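Local coordinates for protein Polyphosphate:AMP phosphotransferase (Pseudomonas aeruginosa PAO1, PDB 3CZP) that transfers phosphate from inorganic polyphosphate to AMP to make ADP, and less efficiently to GMP, as a magnesium-dependent homodimeric kinase built of two fused PPK2 domains, at residues 344-347 and 348-351; 361-364 and 365-369; 382-385 and 386-389; 460-463 and 464-467; 482-485 and 486-490. One frame throughout, in Å; residues are numbered along the deposited sequence.

Contact 1. Residues 344-347 and 348-351; sequences QPYL and WRFW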
loop_
_atom_site.group_PDB
_atom_site.type_symbol
_atom_site.label_atom_id
_atom_site.label_comp_id
_atom_site.label_asym_id
_atom_site.label_seq_id
_atom_site.Cartn_x
_atom_site.Cartn_y
_atom_site.Cartn_z
ATOM N N GLN A 344 5.489 -8.549 -7.832
ATOM C CA GLN A 344 5.334 -7.370 -8.739
ATOM C C GLN A 344 6.627 -7.175 -9.551
ATOM O O GLN A 344 7.659 -7.755 -9.235
ATOM C CB GLN A 344 5.068 -6.168 -7.893
ATOM C CG GLN A 344 3.803 -6.235 -7.147
ATOM C CD GLN A 344 2.594 -5.878 -8.031
ATOM O OE1 GLN A 344 2.769 -5.423 -9.155
ATOM N NE2 GLN A 344 1.415 -6.120 -7.546
ATOM N N PRO A 345 6.577 -6.401 -10.643
ATOM C CA PRO A 345 7.797 -6.132 -11.380
ATOM C C PRO A 345 8.803 -5.316 -10.551
ATOM O O PRO A 345 8.421 -4.555 -9.668
ATOM C CB PRO A 345 7.323 -5.272 -12.543
ATOM C CG PRO A 345 6.081 -4.781 -12.137
ATOM C CD PRO A 345 5.434 -5.760 -11.290
ATOM N N TYR A 346 10.068 -5.515 -10.850
ATOM C CA TYR A 346 11.183 -4.941 -10.085
ATOM C C TYR A 346 10.999 -3.496 -9.566
ATOM O O TYR A 346 11.150 -3.264 -8.360
ATOM C CB TYR A 346 12.469 -5.021 -10.912
ATOM C CG TYR A 346 13.694 -4.511 -10.195
ATOM C CD1 TYR A 346 14.201 -5.181 -9.062
ATOM C CD2 TYR A 346 14.366 -3.394 -10.637
ATOM C CE1 TYR A 346 15.348 -4.696 -8.365
ATOM C CE2 TYR A 346 15.514 -2.938 -9.970
ATOM C CZ TYR A 346 15.998 -3.595 -8.851
ATOM O OH TYR A 346 17.129 -3.102 -8.202
ATOM N N LEU A 347 10.663 -2.532 -10.427
ATOM C CA LEU A 347 10.629 -1.102 -9.963
ATOM C C LEU A 347 9.458 -0.765 -9.090
ATOM O O LEU A 347 9.429 0.301 -8.502
ATOM C CB LEU A 347 10.670 -0.132 -11.149
ATOM C CG LEU A 347 12.039 -0.157 -11.864
ATOM C CD1 LEU A 347 12.024 0.591 -13.178
ATOM C CD2 LEU A 347 13.220 0.282 -10.842
ATOM N N TRP A 348 8.432 -1.615 -9.062
ATOM C CA TRP A 348 7.272 -1.415 -8.191
ATOM C C TRP A 348 7.644 -1.088 -6.740
ATOM O O TRP A 348 7.054 -0.183 -6.116
ATOM C CB TRP A 348 6.361 -2.664 -8.284
ATOM C CG TRP A 348 5.055 -2.562 -7.566
ATOM C CD1 TRP A 348 3.837 -2.189 -8.072
ATOM C CD2 TRP A 348 4.815 -2.954 -6.215
ATOM N NE1 TRP A 348 2.869 -2.244 -7.106
ATOM C CE2 TRP A 348 3.436 -2.740 -5.957
ATOM C CE3 TRP A 348 5.624 -3.465 -5.196
ATOM C CZ2 TRP A 348 2.859 -3.014 -4.711
ATOM C CZ3 TRP A 348 5.030 -3.777 -3.964
ATOM C CH2 TRP A 348 3.668 -3.532 -3.737
ATOM N N ARG A 349 8.615 -1.828 -6.216
ATOM C CA ARG A 349 9.076 -1.644 -4.848
ATOM C C ARG A 349 9.656 -0.252 -4.635
ATOM O O ARG A 349 9.579 0.282 -3.529
ATOM C CB ARG A 349 10.117 -2.706 -4.486
ATOM C CG ARG A 349 11.283 -2.789 -5.458
ATOM C CD ARG A 349 12.177 -3.978 -5.147
ATOM N NE ARG A 349 11.733 -5.189 -5.831
ATOM C CZ ARG A 349 12.484 -6.274 -5.992
ATOM N NH1 ARG A 349 13.722 -6.302 -5.517
ATOM N NH2 ARG A 349 11.999 -7.331 -6.628
ATOM N N PHE A 350 10.233 0.331 -5.683
ATOM C CA PHE A 350 10.813 1.668 -5.555
ATOM C C PHE A 350 9.813 2.759 -5.780
ATOM O O PHE A 350 9.819 3.731 -5.051
ATOM C CB PHE A 350 12.021 1.795 -6.484
ATOM C CG PHE A 350 13.009 0.736 -6.188
ATOM C CD1 PHE A 350 13.726 0.812 -5.030
ATOM C CD2 PHE A 350 13.139 -0.380 -7.012
ATOM C CE1 PHE A 350 14.634 -0.199 -4.684
ATOM C CE2 PHE A 350 14.057 -1.406 -6.670
ATOM C CZ PHE A 350 14.734 -1.327 -5.502
ATOM N N TRP A 351 8.964 2.603 -6.790
ATOM C CA TRP A 351 7.900 3.576 -7.055
ATOM C C TRP A 351 7.025 3.862 -5.817
ATOM O O TRP A 351 6.448 4.969 -5.671
ATOM C CB TRP A 351 7.037 3.101 -8.254
ATOM C CG TRP A 351 7.497 3.596 -9.587
ATOM C CD1 TRP A 351 8.180 2.873 -10.530
ATOM C CD2 TRP A 351 7.386 4.925 -10.103
ATOM N NE1 TRP A 351 8.463 3.666 -11.616
ATOM C CE2 TRP A 351 7.954 4.920 -11.392
ATOM C CE3 TRP A 351 6.847 6.125 -9.608
ATOM C CZ2 TRP A 351 8.013 6.075 -12.193
ATOM C CZ3 TRP A 351 6.908 7.252 -10.403
ATOM C CH2 TRP A 351 7.469 7.218 -11.682
HETATM O O HOH W 1 10.534 -8.704 -8.616
HETATM O O HOH W 2 8.937 -5.110 -6.938
#
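Gln344 lies over one face of the Trp348 indole, its CG 3.7 Å from the centroid of the five-membered ring and close to the ring normal, a CH-pi contact. A bend at chi2 (-80°) lays the amide nearly parallel to the indole, 14° between the planes, while NE2 is satisfied by the carbonyl of Leu97. Pro345 opens a type I beta turn, closed by the bond from Trp348 N to Pro345 O at 3.0 Å. A water near Pro345 O probably links it to Arg349 NE. At Tyr346 the ring is met twice: the edge of Phe350 points at its face, with CE2 3.6 Å from Tyr346 CZ in a T-shaped pair, and, in one of the two conformers of Arg349, Tyr346 CD1 sits over the centre of the guanidinium, 3.7 Å from Arg349 CZ. The phenol OH bonds to the carbonyl of Trp367 and the amide of Arg370. Leu347 O accepts two backbone bonds, a straight one from Trp351 N at 2.9 Å and a more bent one from Phe350 N, both amides of helix 348-351. Leu347 CD2 packs on Phe350 CD2 at 3.9 Å. The buried turn joins helices 339-342 and 348-351 and faces the first PPK2 region, where Trp94 of helix 91-96 stacks on Trp351 and helix 125-144 touches Pro345 and Leu347.

Contact 2. Residues 361-364 and 365-369; sequences TIFD and RSWYG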
loop_
_atom_site.group_PDB
_atom_site.type_symbol
_atom_site.label_atom_id
_atom_site.label_comp_id
_atom_site.label_asym_id
_atom_site.label_seq_id
_atom_site.Cartn_x
_atom_site.Cartn_y
_atom_site.Cartn_z
ATOM N N THR A 361 13.083 11.921 0.108
ATOM C CA THR A 361 13.232 10.484 0.402
ATOM C C THR A 361 14.690 10.151 0.163
ATOM O O THR A 361 15.292 10.548 -0.820
ATOM C CB THR A 361 12.364 9.580 -0.456
ATOM O OG1 THR A 361 10.991 9.930 -0.284
ATOM C CG2 THR A 361 12.602 8.089 -0.104
ATOM N N ILE A 362 15.262 9.455 1.124
ATOM C CA ILE A 362 16.632 9.000 1.056
ATOM C C ILE A 362 16.588 7.441 0.938
ATOM O O ILE A 362 15.916 6.753 1.755
ATOM C CB ILE A 362 17.345 9.389 2.340
ATOM C CG1 ILE A 362 17.336 10.917 2.579
ATOM C CG2 ILE A 362 18.766 8.799 2.347
ATOM C CD1 ILE A 362 18.214 11.353 3.792
ATOM N N PHE A 363 17.319 6.917 -0.056
ATOM C CA PHE A 363 17.380 5.529 -0.347
ATOM C C PHE A 363 18.760 5.040 0.074
ATOM O O PHE A 363 19.781 5.371 -0.526
ATOM C CB PHE A 363 17.108 5.246 -1.820
ATOM C CG PHE A 363 15.674 5.405 -2.227
ATOM C CD1 PHE A 363 14.773 4.376 -2.027
ATOM C CD2 PHE A 363 15.210 6.609 -2.768
ATOM C CE1 PHE A 363 13.434 4.506 -2.381
ATOM C CE2 PHE A 363 13.859 6.754 -3.156
ATOM C CZ PHE A 363 12.979 5.698 -2.959
ATOM N N ASP A 364 18.776 4.277 1.139
ATOM C CA ASP A 364 19.970 3.594 1.545
ATOM C C ASP A 364 20.006 2.256 0.833
ATOM O O ASP A 364 19.350 1.293 1.230
ATOM C CB ASP A 364 19.986 3.445 3.053
ATOM C CG ASP A 364 21.297 2.861 3.574
ATOM O OD1 ASP A 364 22.244 2.585 2.785
ATOM O OD2 ASP A 364 21.378 2.664 4.796
ATOM N N ARG A 365 20.781 2.234 -0.251
ATOM C CA ARG A 365 20.662 1.244 -1.325
ATOM C C ARG A 365 19.362 1.479 -2.068
ATOM O O ARG A 365 18.507 2.204 -1.593
ATOM C CB ARG A 365 20.790 -0.177 -0.814
ATOM C CG ARG A 365 22.005 -0.365 0.035
ATOM C CD ARG A 365 22.040 -1.728 0.609
ATOM N NE ARG A 365 22.521 -2.682 -0.377
ATOM C CZ ARG A 365 23.056 -3.864 -0.083
ATOM N NH1 ARG A 365 23.198 -4.239 1.188
ATOM N NH2 ARG A 365 23.474 -4.678 -1.068
ATOM N N SER A 366 19.257 0.975 -3.278
ATOM C CA SER A 366 18.272 1.514 -4.181
ATOM C C SER A 366 18.009 0.535 -5.282
ATOM O O SER A 366 18.407 -0.617 -5.196
ATOM C CB SER A 366 18.796 2.857 -4.774
ATOM O OG SER A 366 19.746 2.573 -5.815
ATOM N N TRP A 367 17.378 1.028 -6.355
ATOM C CA TRP A 367 17.135 0.228 -7.556
ATOM C C TRP A 367 18.383 -0.181 -8.316
ATOM O O TRP A 367 18.314 -1.016 -9.188
ATOM C CB TRP A 367 16.222 0.991 -8.517
ATOM C CG TRP A 367 16.527 2.456 -8.686
ATOM C CD1 TRP A 367 17.296 3.037 -9.673
ATOM C CD2 TRP A 367 16.032 3.544 -7.874
ATOM N NE1 TRP A 367 17.320 4.404 -9.509
ATOM C CE2 TRP A 367 16.568 4.745 -8.416
ATOM C CE3 TRP A 367 15.257 3.609 -6.712
ATOM C CZ2 TRP A 367 16.324 5.969 -7.882
ATOM C CZ3 TRP A 367 14.988 4.854 -6.165
ATOM C CH2 TRP A 367 15.516 6.030 -6.750
ATOM N N TYR A 368 19.505 0.454 -8.018
ATOM C CA TYR A 368 20.816 0.058 -8.541
ATOM C C TYR A 368 21.314 -1.312 -8.094
ATOM O O TYR A 368 22.235 -1.884 -8.725
ATOM C CB TYR A 368 21.844 1.172 -8.314
ATOM C CG TYR A 368 21.559 2.351 -9.209
ATOM C CD1 TYR A 368 21.915 2.321 -10.539
ATOM C CD2 TYR A 368 20.851 3.468 -8.744
ATOM C CE1 TYR A 368 21.635 3.385 -11.400
ATOM C CE2 TYR A 368 20.567 4.548 -9.612
ATOM C CZ TYR A 368 20.977 4.494 -10.941
ATOM O OH TYR A 368 20.713 5.514 -11.836
ATOM N N GLY A 369 20.684 -1.861 -7.060
ATOM C CA GLY A 369 20.986 -3.220 -6.605
ATOM C C GLY A 369 20.973 -4.246 -7.730
ATOM O O GLY A 369 21.806 -5.130 -7.763
#
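The loop leaving the C-terminal end of strand 360-364, in the parallel sheet of a P-loop-kinase-like PPK2 domain, folds back so that the edge of Trp367 comes over the ring of Phe363, the third residue of segment 361-364. The two form a T-shaped pair: the edge of the indole six-membered ring meets the phenyl face, with centroids 5.0 Å apart and planes at 71°. Trp367 CZ3 stands over the centre of the phenyl ring, 3.7 Å from Phe363 CE2, and Thr361 CG2 lies against the opposite face. Chi1 of 43° at Trp367 sets its CG between the backbone N and the carbonyl carbon, and the indole swings back to the strand. Its NE1 bonds to Glu396 of helix 382-402, which helps to fix the rotation of the ring. Nearer the strand end, Phe363 CB is 3.4 Å from Arg365 O and also borders Ser366 CB. Asp364 turns aside from this aromatic packing, and its OD2 forms a salt bridge to Arg70 of the second subunit, so the strand end also reaches the dimer partner. Ser366 OG, bonded as well to Glu306 of strand 300-307, makes an ST turn by accepting from Tyr368 N at 3.1 Å.

Contact 3. Residues 382-385 and 386-389; sequences PADW and LRAY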
loop_
_atom_site.group_PDB
_atom_site.type_symbol
_atom_site.label_atom_id
_atom_site.label_comp_id
_atom_site.label_asym_id
_atom_site.label_seq_id
_atom_site.Cartn_x
_atom_site.Cartn_y
_atom_site.Cartn_z
ATOM N N PRO A 382 21.587 -12.345 -16.673
ATOM C CA PRO A 382 22.247 -11.310 -17.496
ATOM C C PRO A 382 21.317 -10.416 -18.334
ATOM O O PRO A 382 21.527 -9.220 -18.348
ATOM C CB PRO A 382 23.197 -12.123 -18.391
ATOM C CG PRO A 382 23.524 -13.326 -17.561
ATOM C CD PRO A 382 22.337 -13.617 -16.685
ATOM N N ALA A 383 20.329 -10.980 -19.030
ATOM C CA ALA A 383 19.309 -10.178 -19.762
ATOM C C ALA A 383 18.609 -9.157 -18.853
ATOM O O ALA A 383 18.301 -8.023 -19.276
ATOM C CB ALA A 383 18.247 -11.117 -20.455
ATOM N N ASP A 384 18.347 -9.572 -17.614
ATOM C CA ASP A 384 17.598 -8.752 -16.645
ATOM C C ASP A 384 18.414 -7.548 -16.213
ATOM O O ASP A 384 17.910 -6.425 -16.224
ATOM C CB ASP A 384 17.151 -9.570 -15.405
ATOM C CG ASP A 384 16.234 -10.751 -15.764
ATOM O OD1 ASP A 384 15.421 -10.644 -16.721
ATOM O OD2 ASP A 384 16.355 -11.800 -15.084
ATOM N N TRP A 385 19.684 -7.735 -15.876
ATOM C CA TRP A 385 20.460 -6.537 -15.517
ATOM C C TRP A 385 20.855 -5.682 -16.738
ATOM O O TRP A 385 20.939 -4.479 -16.595
ATOM C CB TRP A 385 21.594 -6.789 -14.505
ATOM C CG TRP A 385 22.698 -7.726 -14.919
ATOM C CD1 TRP A 385 22.789 -9.015 -14.576
ATOM C CD2 TRP A 385 23.854 -7.430 -15.704
ATOM N NE1 TRP A 385 23.911 -9.576 -15.107
ATOM C CE2 TRP A 385 24.587 -8.621 -15.821
ATOM C CE3 TRP A 385 24.326 -6.284 -16.355
ATOM C CZ2 TRP A 385 25.790 -8.705 -16.533
ATOM C CZ3 TRP A 385 25.519 -6.354 -17.062
ATOM C CH2 TRP A 385 26.250 -7.563 -17.146
ATOM N N LEU A 386 21.024 -6.266 -17.941
ATOM C CA LEU A 386 21.436 -5.479 -19.117
ATOM C C LEU A 386 20.367 -4.495 -19.542
ATOM O O LEU A 386 20.661 -3.367 -20.001
ATOM C CB LEU A 386 21.755 -6.394 -20.310
ATOM C CG LEU A 386 23.129 -7.047 -20.262
ATOM C CD1 LEU A 386 23.203 -8.228 -21.234
ATOM C CD2 LEU A 386 24.198 -6.007 -20.548
ATOM N N ARG A 387 19.119 -4.928 -19.399
ATOM C CA ARG A 387 17.976 -4.065 -19.704
ATOM C C ARG A 387 17.673 -3.082 -18.586
ATOM O O ARG A 387 16.993 -2.095 -18.816
ATOM C CB ARG A 387 16.742 -4.889 -20.077
ATOM C CG ARG A 387 16.167 -5.796 -18.998
ATOM C CD ARG A 387 14.965 -6.587 -19.478
ATOM N NE ARG A 387 14.591 -7.546 -18.440
ATOM C CZ ARG A 387 13.759 -7.326 -17.423
ATOM N NH1 ARG A 387 13.177 -6.162 -17.253
ATOM N NH2 ARG A 387 13.542 -8.291 -16.538
ATOM N N ALA A 388 18.191 -3.332 -17.389
ATOM C CA ALA A 388 17.942 -2.466 -16.210
ATOM C C ALA A 388 18.468 -1.020 -16.317
ATOM O O ALA A 388 17.848 -0.099 -15.785
ATOM C CB ALA A 388 18.465 -3.100 -14.923
ATOM N N TYR A 389 19.599 -0.843 -16.991
ATOM C CA TYR A 389 20.194 0.479 -17.153
ATOM C C TYR A 389 19.223 1.434 -17.836
ATOM O O TYR A 389 18.974 2.538 -17.351
ATOM C CB TYR A 389 21.494 0.388 -17.954
ATOM C CG TYR A 389 22.536 -0.515 -17.332
ATOM C CD1 TYR A 389 23.185 -0.153 -16.159
ATOM C CD2 TYR A 389 22.871 -1.728 -17.918
ATOM C CE1 TYR A 389 24.138 -0.974 -15.587
ATOM C CE2 TYR A 389 23.823 -2.556 -17.354
ATOM C CZ TYR A 389 24.453 -2.174 -16.189
ATOM O OH TYR A 389 25.401 -2.996 -15.623
HETATM O O HOH W 3 15.086 -10.112 -19.561
#
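Asp384 and Arg387 form an i to i+3 salt bridge in the first turns of helix 382-402, in the second PPK2 region, with Arg387 NH2 3.0 Å from Asp384 OD1. The carboxylate and guanidinium planes stand 85° apart: OD1 lies near the guanidinium plane, whereas the nitrogen comes from above the carboxylate. A water bridges the same pair, donating to Asp384 OD1 at 2.9 Å and accepting from Arg387 NE, so OD1 receives two bonds. The other carboxylate oxygen, OD2, takes the amide of Ala381. Arg387 reaches back through an extended chain from CG to NE, and it is shared more widely: NH2 also forms a salt bridge to Glu145, linking the helix to the first PPK2 region, and NH1 one to Glu391. Such a carboxylate-rich setting would probably hold the guanidinium firmly.

Backbone donors follow the helix. Leu386 N bonds to Pro382 O at 3.0 Å and Arg387 N to Ala383 O, while Ala388 N divides itself weakly between Asp384 O and Trp385 O. On another side of the helix, Trp385 and Tyr389 lie alongside each other, pointing the same way, and Tyr389 OH makes a weak bond to Arg375 of helix 370-377. Leu386 CG lies over one face of the indole, toward its rim, with CD2 3.7 Å from Trp385 CZ3. Tyr389 CE2 comes to the ring edge, 3.9 Å from Trp385 CE3.

Contact 4. Residues 460-463 and 464-467; sequences TSTE and IAPW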
loop_
_atom_site.group_PDB
_atom_site.type_symbol
_atom_site.label_atom_id
_atom_site.label_comp_id
_atom_site.label_asym_id
_atom_site.label_seq_id
_atom_site.Cartn_x
_atom_site.Cartn_y
_atom_site.Cartn_z
ATOM N N THR A 460 24.340 5.050 -16.783
ATOM C CA THR A 460 23.232 5.750 -16.067
ATOM C C THR A 460 23.655 7.082 -15.445
ATOM O O THR A 460 22.891 7.700 -14.731
ATOM C CB THR A 460 22.565 4.858 -14.926
ATOM O OG1 THR A 460 23.547 4.547 -13.916
ATOM C CG2 THR A 460 21.988 3.507 -15.463
ATOM N N SER A 461 24.869 7.531 -15.692
ATOM C CA SER A 461 25.211 8.910 -15.273
ATOM C C SER A 461 24.822 9.845 -16.392
ATOM O O SER A 461 25.569 10.006 -17.332
ATOM C CB SER A 461 26.670 9.072 -14.954
ATOM O OG SER A 461 26.834 10.331 -14.331
ATOM N N THR A 462 23.608 10.390 -16.314
ATOM C CA THR A 462 22.991 11.101 -17.414
ATOM C C THR A 462 23.021 12.586 -17.092
ATOM O O THR A 462 23.298 12.939 -15.974
ATOM C CB THR A 462 21.521 10.646 -17.627
ATOM O OG1 THR A 462 20.754 10.839 -16.431
ATOM C CG2 THR A 462 21.440 9.190 -18.022
ATOM N N GLU A 463 22.718 13.428 -18.078
ATOM C CA GLU A 463 22.523 14.857 -17.860
ATOM C C GLU A 463 21.422 15.151 -16.834
ATOM O O GLU A 463 21.561 16.038 -16.009
ATOM C CB GLU A 463 22.208 15.523 -19.203
ATOM C CG GLU A 463 21.783 17.014 -19.157
ATOM C CD GLU A 463 22.899 17.985 -19.545
ATOM O OE1 GLU A 463 24.089 17.752 -19.203
ATOM O OE2 GLU A 463 22.564 19.010 -20.185
ATOM N N ILE A 464 20.341 14.378 -16.904
ATOM C CA ILE A 464 19.196 14.479 -15.994
ATOM C C ILE A 464 19.523 14.028 -14.566
ATOM O O ILE A 464 19.132 14.665 -13.628
ATOM C CB ILE A 464 17.997 13.634 -16.540
ATOM C CG1 ILE A 464 17.259 14.431 -17.620
ATOM C CG2 ILE A 464 17.101 13.106 -15.402
ATOM C CD1 ILE A 464 16.114 13.602 -18.319
ATOM N N ALA A 465 20.252 12.939 -14.438
ATOM C CA ALA A 465 20.667 12.399 -13.140
ATOM C C ALA A 465 22.103 11.922 -13.154
ATOM O O ALA A 465 22.345 10.730 -13.339
ATOM C CB ALA A 465 19.742 11.226 -12.726
ATOM N N PRO A 466 23.077 12.837 -12.928
ATOM C CA PRO A 466 24.465 12.387 -12.849
ATOM C C PRO A 466 24.801 11.587 -11.591
ATOM O O PRO A 466 24.249 11.812 -10.512
ATOM C CB PRO A 466 25.281 13.687 -12.913
ATOM C CG PRO A 466 24.334 14.798 -12.640
ATOM C CD PRO A 466 22.932 14.297 -12.764
ATOM N N TRP A 467 25.708 10.625 -11.739
ATOM C CA TRP A 467 26.335 10.003 -10.586
ATOM C C TRP A 467 27.433 10.885 -9.963
ATOM O O TRP A 467 28.238 11.427 -10.678
ATOM C CB TRP A 467 26.963 8.692 -10.999
ATOM C CG TRP A 467 26.009 7.585 -10.925
ATOM C CD1 TRP A 467 25.344 7.046 -11.948
ATOM C CD2 TRP A 467 25.609 6.876 -9.744
ATOM N NE1 TRP A 467 24.556 6.043 -11.518
ATOM C CE2 TRP A 467 24.673 5.911 -10.159
ATOM C CE3 TRP A 467 25.958 6.960 -8.382
ATOM C CZ2 TRP A 467 24.050 5.027 -9.272
ATOM C CZ3 TRP A 467 25.337 6.102 -7.486
ATOM C CH2 TRP A 467 24.406 5.119 -7.930
#
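Thr460 OG1 has two partners, Trp467 NE1 at 3.0 Å and the carbonyl of Met456, one helical turn earlier. The hydroxyl lies close to the indole plane, 11° out of it, so the N-H of the ring points at it along the edge. The torsion at Thr460 (chi1 62°) puts OG1 between the backbone N and the carbonyl carbon, and the side chain lies beside that of Trp467, directed the same way. One residue on, Ser461 OG accepts from the backbone amide of the same tryptophan, Trp467 N, at 2.8 Å. Trp467 is thus held at both its ring nitrogen and its main-chain nitrogen by hydroxyls of consecutive residues.

The intervening loop closes on itself through Thr462. Its OG1 accepts from Ala465 N at 2.9 Å, while its own amide donates to Ala465 O at 3.2 Å, a bond that comes from well above the carbonyl plane. These two bonds pair Thr462 with Ala465 around Glu463 and Ile464 at the exposed tip. Pro466, which has no N-H, follows with its CA 3.5 Å from Ser461 OG.

The loop connects helix 446-460 to strand 467-471, one of the two outermost strands of the parallel sheet within this chain. Lys408 of the adjacent strand 404-412 donates to the carbonyl of Thr460. With three hydroxyls accepting N-H groups of the returning chain, side chains supply much of the polar bonding, and the indole is fixed in direction as the chain enters the strand.

Contact 5. Residues 482-485 and 486-490; sequences VLRT and INDAI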
loop_
_atom_site.group_PDB
_atom_site.type_symbol
_atom_site.label_atom_id
_atom_site.label_comp_id
_atom_site.label_asym_id
_atom_site.label_seq_id
_atom_site.Cartn_x
_atom_site.Cartn_y
_atom_site.Cartn_z
ATOM N N VAL A 482 28.729 15.188 0.245
ATOM C CA VAL A 482 27.352 14.707 0.101
ATOM C C VAL A 482 26.384 15.870 0.297
ATOM O O VAL A 482 25.504 16.125 -0.540
ATOM C CB VAL A 482 27.043 13.534 1.119
ATOM C CG1 VAL A 482 25.561 13.341 1.265
ATOM C CG2 VAL A 482 27.720 12.202 0.671
ATOM N N LEU A 483 26.571 16.595 1.395
ATOM C CA LEU A 483 25.708 17.730 1.688
ATOM C C LEU A 483 25.854 18.782 0.574
ATOM O O LEU A 483 24.860 19.228 0.017
ATOM C CB LEU A 483 26.032 18.338 3.052
ATOM C CG LEU A 483 25.317 17.758 4.286
ATOM C CD1 LEU A 483 26.214 17.942 5.484
ATOM C CD2 LEU A 483 23.971 18.421 4.524
ATOM N N ARG A 484 27.084 19.129 0.211
ATOM C CA ARG A 484 27.277 20.181 -0.802
ATOM C C ARG A 484 26.609 19.844 -2.146
ATOM O O ARG A 484 26.054 20.715 -2.796
ATOM C CB ARG A 484 28.721 20.420 -1.042
ATOM C CG ARG A 484 29.023 21.678 -1.826
ATOM C CD ARG A 484 30.520 21.854 -1.943
ATOM N NE ARG A 484 31.169 22.363 -0.742
ATOM C CZ ARG A 484 32.119 21.733 -0.033
ATOM N NH1 ARG A 484 32.663 22.338 1.011
ATOM N NH2 ARG A 484 32.493 20.481 -0.324
ATOM N N THR A 485 26.687 18.576 -2.542
ATOM C CA THR A 485 26.072 18.110 -3.769
ATOM C C THR A 485 24.558 18.228 -3.758
ATOM O O THR A 485 23.935 18.684 -4.747
ATOM C CB THR A 485 26.420 16.653 -4.074
ATOM O OG1 THR A 485 27.841 16.478 -4.135
ATOM C CG2 THR A 485 25.782 16.232 -5.427
ATOM N N ILE A 486 23.948 17.752 -2.691
ATOM C CA ILE A 486 22.524 17.931 -2.512
ATOM C C ILE A 486 22.154 19.400 -2.699
ATOM O O ILE A 486 21.312 19.714 -3.514
ATOM C CB ILE A 486 22.036 17.379 -1.158
ATOM C CG1 ILE A 486 22.150 15.840 -1.161
ATOM C CG2 ILE A 486 20.583 17.734 -0.870
ATOM C CD1 ILE A 486 21.943 15.273 0.207
ATOM N N ASN A 487 22.817 20.281 -1.958
ATOM C CA ASN A 487 22.584 21.704 -2.010
ATOM C C ASN A 487 22.814 22.293 -3.395
ATOM O O ASN A 487 22.004 23.103 -3.851
ATOM C CB ASN A 487 23.514 22.436 -1.005
ATOM C CG ASN A 487 23.173 22.132 0.484
ATOM O OD1 ASN A 487 22.059 21.728 0.803
ATOM N ND2 ASN A 487 24.139 22.363 1.387
ATOM N N ASP A 488 23.932 21.930 -4.048
ATOM C CA ASP A 488 24.175 22.390 -5.452
ATOM C C ASP A 488 22.998 21.953 -6.371
ATOM O O ASP A 488 22.567 22.711 -7.240
ATOM C CB ASP A 488 25.471 21.804 -6.052
ATOM C CG ASP A 488 26.724 22.356 -5.436
ATOM O OD1 ASP A 488 26.662 23.373 -4.705
ATOM O OD2 ASP A 488 27.801 21.755 -5.710
ATOM N N ALA A 489 22.512 20.720 -6.188
ATOM C CA ALA A 489 21.421 20.183 -7.023
ATOM C C ALA A 489 20.077 20.924 -6.835
ATOM O O ALA A 489 19.382 21.212 -7.799
ATOM C CB ALA A 489 21.254 18.653 -6.828
ATOM N N ILE A 490 19.716 21.237 -5.599
ATOM C CA ILE A 490 18.504 22.050 -5.311
ATOM C C ILE A 490 18.645 23.475 -5.870
ATOM O O ILE A 490 17.755 23.962 -6.547
ATOM C CB ILE A 490 18.198 22.136 -3.799
ATOM C CG1 ILE A 490 17.942 20.744 -3.187
ATOM C CG2 ILE A 490 16.992 23.028 -3.551
ATOM C CD1 ILE A 490 17.913 20.715 -1.619
#
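Ile486 reaches back along the helix to Val482, its CD1 4.2 Å from Val482 CG1. With CG1 anti to the carbonyl carbon (chi1 -68°), Ile486 CG1 also passes 3.4 Å from Val482 O, the same oxygen that accepts a nearly straight bond from Ile486 N. The two apolar side chains face the sheet: Val482 meets Phe305 and Phe409, and Ile486 meets Leu301, with Val320 of helix 313-321 touching both.

Asn487 N bonds to Leu483 O at 3.0 Å. The amide side chain lies against that carbonyl, but its ND2 bonds to Glu283 of helix 273-292. On this face Leu483 packs against Leu280 of the same neighbouring helix. These pairs belong to helix 475-496, a regular alpha helix of the second PPK2 region that packs against helix 273-292 and against strands 300-307 and 404-412 of the parallel sheet, with successive i to i+4 bonds along its length.

Asp488 N makes the shortest of these bonds, 2.7 Å to Arg484 O. The side chains of Arg484 and Asp488 run side by side in one direction, and Arg484 CG lies 4.1 Å from both Asp488 OD1 and Asp488 OD2. Their charged ends do not meet. Asp488 OD1 instead forms a salt bridge to Arg286, and Arg484 NH1 bonds to Gln279, so both are anchored on helix 273-292.

Ala489 N donates to Thr485 O at 2.9 Å. Ala489 CB lies 3.4 Å from Thr485 O, while Thr485 OG1 bonds to Lys481 O, a turn earlier, and both side chains touch Val407.

How the contacts relate
The five contacts follow one another along the second PPK2 region; each is local, and none encloses or crosses another. Contact 1 closes the turn into helix 348-351, and contact 2 the loop after strand 360-364. These two touch, Phe350 CE1 lying 3.4 Å from Trp367 N. Contact 3 begins helix 382-402, and contact 4 closes the loop from helix 446-460 into edge strand 467-471. Contact 4 meets contact 2 through Tyr368, whose ring abuts Thr460 and Trp467, and meets contact 3 where Tyr389 O nears Thr460 CG2. Contact 5 stands apart, its nearest atoms about 7 Å from contact 4 and about 6 Å from contact 2; its helix 475-496 ties helix 273-292 to the sheet.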